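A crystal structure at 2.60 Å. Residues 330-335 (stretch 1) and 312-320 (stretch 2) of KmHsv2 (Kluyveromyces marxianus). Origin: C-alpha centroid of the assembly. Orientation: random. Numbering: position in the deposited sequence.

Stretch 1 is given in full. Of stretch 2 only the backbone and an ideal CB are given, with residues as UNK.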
# COMPACT_ATOMS: atom_id res chain seq x y z
N GLU A 330 -5.24 12.75 -7.70
CA GLU A 330 -4.19 13.53 -8.34
C GLU A 330 -3.06 12.65 -8.87
O GLU A 330 -2.60 11.74 -8.19
CB GLU A 330 -3.65 14.55 -7.34
CG GLU A 330 -4.54 15.77 -7.21
CD GLU A 330 -4.64 16.28 -5.80
OE1 GLU A 330 -3.68 16.12 -5.03
OE2 GLU A 330 -5.69 16.87 -5.47
N THR A 331 -2.62 12.93 -10.09
CA THR A 331 -1.55 12.17 -10.72
C THR A 331 -0.27 12.99 -10.71
O THR A 331 -0.23 14.10 -11.24
CB THR A 331 -1.94 11.82 -12.16
OG1 THR A 331 -3.13 11.02 -12.14
CG2 THR A 331 -0.83 11.04 -12.84
N PHE A 332 0.78 12.44 -10.11
CA PHE A 332 2.06 13.14 -10.04
C PHE A 332 3.15 12.46 -10.86
O PHE A 332 3.12 11.25 -11.09
CB PHE A 332 2.52 13.27 -8.58
CG PHE A 332 1.55 14.00 -7.69
CD1 PHE A 332 0.42 13.36 -7.19
CD2 PHE A 332 1.76 15.34 -7.37
CE1 PHE A 332 -0.50 14.05 -6.38
CE2 PHE A 332 0.85 16.04 -6.56
CZ PHE A 332 -0.28 15.39 -6.06
N LYS A 333 4.13 13.24 -11.29
CA LYS A 333 5.24 12.71 -12.08
C LYS A 333 6.55 13.08 -11.38
O LYS A 333 6.73 14.21 -10.91
CB LYS A 333 5.20 13.33 -13.48
CG LYS A 333 5.32 12.36 -14.65
CD LYS A 333 6.76 11.99 -14.94
CE LYS A 333 6.95 11.62 -16.42
NZ LYS A 333 6.21 10.39 -16.84
N VAL A 334 7.45 12.10 -11.28
CA VAL A 334 8.75 12.33 -10.66
C VAL A 334 9.73 12.44 -11.83
O VAL A 334 9.85 11.52 -12.63
CB VAL A 334 9.15 11.16 -9.74
CG1 VAL A 334 10.47 11.46 -9.06
CG2 VAL A 334 8.07 10.94 -8.69
N VAL A 335 10.41 13.57 -11.92
CA VAL A 335 11.32 13.82 -13.02
C VAL A 335 12.67 14.39 -12.61
O VAL A 335 12.75 15.23 -11.70
CB VAL A 335 10.67 14.81 -14.01
CG1 VAL A 335 11.59 15.06 -15.19
CG2 VAL A 335 9.32 14.28 -14.45
N UNK A 312 -0.31 5.36 -4.83
CA UNK A 312 -0.00 4.19 -5.63
C UNK A 312 0.75 4.60 -6.88
O UNK A 312 0.34 5.54 -7.58
CB UNK A 312 -1.27 3.43 -5.99
N UNK A 313 1.86 3.93 -7.15
CA UNK A 313 2.62 4.24 -8.34
C UNK A 313 1.88 3.58 -9.49
O UNK A 313 1.32 2.50 -9.33
CB UNK A 313 4.07 3.77 -8.24
N UNK A 314 1.85 4.24 -10.63
CA UNK A 314 1.16 3.69 -11.79
C UNK A 314 2.17 3.46 -12.90
O UNK A 314 1.82 3.06 -14.00
CB UNK A 314 0.04 4.62 -12.26
N UNK A 315 3.44 3.73 -12.59
CA UNK A 315 4.53 3.56 -13.53
C UNK A 315 5.82 3.72 -12.76
O UNK A 315 5.82 3.77 -11.53
CB UNK A 315 4.44 4.55 -14.69
N UNK A 316 6.93 3.82 -13.48
CA UNK A 316 8.22 3.96 -12.83
C UNK A 316 8.45 5.40 -12.40
O UNK A 316 9.28 5.66 -11.53
CB UNK A 316 9.34 3.50 -13.76
N UNK A 317 7.71 6.32 -13.01
CA UNK A 317 7.87 7.73 -12.69
C UNK A 317 6.60 8.46 -12.24
O UNK A 317 6.68 9.59 -11.76
CB UNK A 317 8.44 8.45 -13.92
N UNK A 318 5.44 7.83 -12.39
CA UNK A 318 4.18 8.46 -11.98
C UNK A 318 3.44 7.73 -10.88
O UNK A 318 3.51 6.50 -10.78
CB UNK A 318 3.25 8.59 -13.19
N UNK A 319 2.73 8.48 -10.04
CA UNK A 319 1.96 7.91 -8.97
C UNK A 319 0.70 8.74 -8.72
O UNK A 319 0.64 9.91 -9.11
CB UNK A 319 2.81 7.81 -7.70
N UNK A 320 -0.30 8.12 -8.11
CA UNK A 320 -1.54 8.82 -7.82
C UNK A 320 -1.76 8.92 -6.32
O UNK A 320 -1.26 8.11 -5.54
CB UNK A 320 -2.72 8.11 -8.49

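Stretch 2 is a hairpin whose second strand, 318-320, runs antiparallel to strand 330-335 (154° between directions, axes 4.6 Å apart at closest).

Position 312 has nothing of stretch 1 within 5.5 Å of its ideal CB, so stretch 1 sets no preference. It is Ala-312, whose N and O pair with O and N of position 320 (3.0 and 2.7 Å).

At 313 the CB points away, and only a long side chain could reach back to Val-334. Trp-313 does so: chi1 m brings CH2 to 3.9 Å from Val-334 CG2, an apolar contact oblique to the indole.

The CB of 314 points toward stretch 1 but lies beyond 5.5 Å; a medium or long aliphatic could approach the methyl of Thr-331. Ile-314 extends CD1 to 4.2 Å from Thr-331 CG2.

Positions 315 and 316 are out of reach and unconstrained by stretch 1. Ser-315 instead organizes the turn, its OG accepting from N of 317 (2.9 Å) and N of 318 (2.8 Å). Glu-316 makes no contact with stretch 1.

Position 317 points toward stretch 1, its ideal CB 3.6 Å from Val-334 O and 4.1 Å from Lys-333 CD. With phi/psi of -124/-11° and an ammonium nearby, a small polar or acidic residue (Ser, Thr, Asn, Asp) would suit. Ser-317 uses chi1 p, and Lys-333 NZ donates to its OG at 3.0 Å. Its backbone O accepts from Val-334 N (2.7 Å, 163°), a bond available to any residue here.

Position 318 is a non-hydrogen-bonded partner of Lys-333, CA-CA 4.4 Å. Its ideal CB is 3.4 Å from Phe-332 O and 4.5 Å from Lys-333 CG, so small residues such as Ala, Ser or Thr are plausible. Ser-318 packs OG 3.2 Å from Lys-333 CG, while its CA makes a CA-H...O contact with Phe-332 O (3.1 Å).

Position 319 pairs with Phe-332 through two backbone bonds: Phe-332 N to its O (2.7 Å, 175°) and its N to Phe-332 O (3.0 Å). Its CB lies on the Phe-332 side of the sheet, favoring Leu, Ile, Met or an aromatic. Leu-319, with chi1 and chi2 both p, brings CD1 to 4.3 Å from Phe-332 CD1.

Position 320 faces Thr-331 across a non-hydrogen-bonded pair, its ideal CB 4.7 Å from Thr-331 OG1; the extended backbone (-116/153°) accommodates beta-branched Val, Ile or Thr. Val-320 places CG1 3.7 Å from Thr-331 OG1, and its CA lies 3.1 Å from Glu-330 O in a CA-H...O contact.

Stretch 2 (312-320) AWISESSLV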
# COMPACT_ATOMS: atom_id res chain seq x y z
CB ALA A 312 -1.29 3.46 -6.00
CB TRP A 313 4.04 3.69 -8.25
CG TRP A 313 4.90 4.39 -7.25
CD1 TRP A 313 4.90 4.21 -5.89
CD2 TRP A 313 5.91 5.37 -7.51
NE1 TRP A 313 5.85 5.00 -5.30
CE2 TRP A 313 6.48 5.73 -6.28
CE3 TRP A 313 6.38 5.98 -8.68
CZ2 TRP A 313 7.52 6.67 -6.17
CZ3 TRP A 313 7.41 6.92 -8.58
CH2 TRP A 313 7.96 7.25 -7.33
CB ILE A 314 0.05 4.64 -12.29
CG1 ILE A 314 0.64 6.00 -12.67
CG2 ILE A 314 -0.99 4.82 -11.21
CD1 ILE A 314 -0.35 6.91 -13.38
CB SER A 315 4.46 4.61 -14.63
OG SER A 315 5.13 5.79 -14.23
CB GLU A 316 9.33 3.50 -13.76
CG GLU A 316 9.26 2.01 -14.06
CD GLU A 316 10.38 1.52 -14.97
OE1 GLU A 316 10.43 0.29 -15.22
OE2 GLU A 316 11.19 2.34 -15.44
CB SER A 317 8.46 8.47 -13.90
OG SER A 317 7.55 8.41 -14.99
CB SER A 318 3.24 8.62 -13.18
OG SER A 318 3.75 9.60 -14.07
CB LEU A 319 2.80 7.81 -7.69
CG LEU A 319 3.30 9.10 -7.06
CD1 LEU A 319 2.25 9.61 -6.10
CD2 LEU A 319 4.61 8.86 -6.31
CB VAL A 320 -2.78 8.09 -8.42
CG1 VAL A 320 -2.70 8.07 -9.92
CG2 VAL A 320 -2.88 6.69 -7.87
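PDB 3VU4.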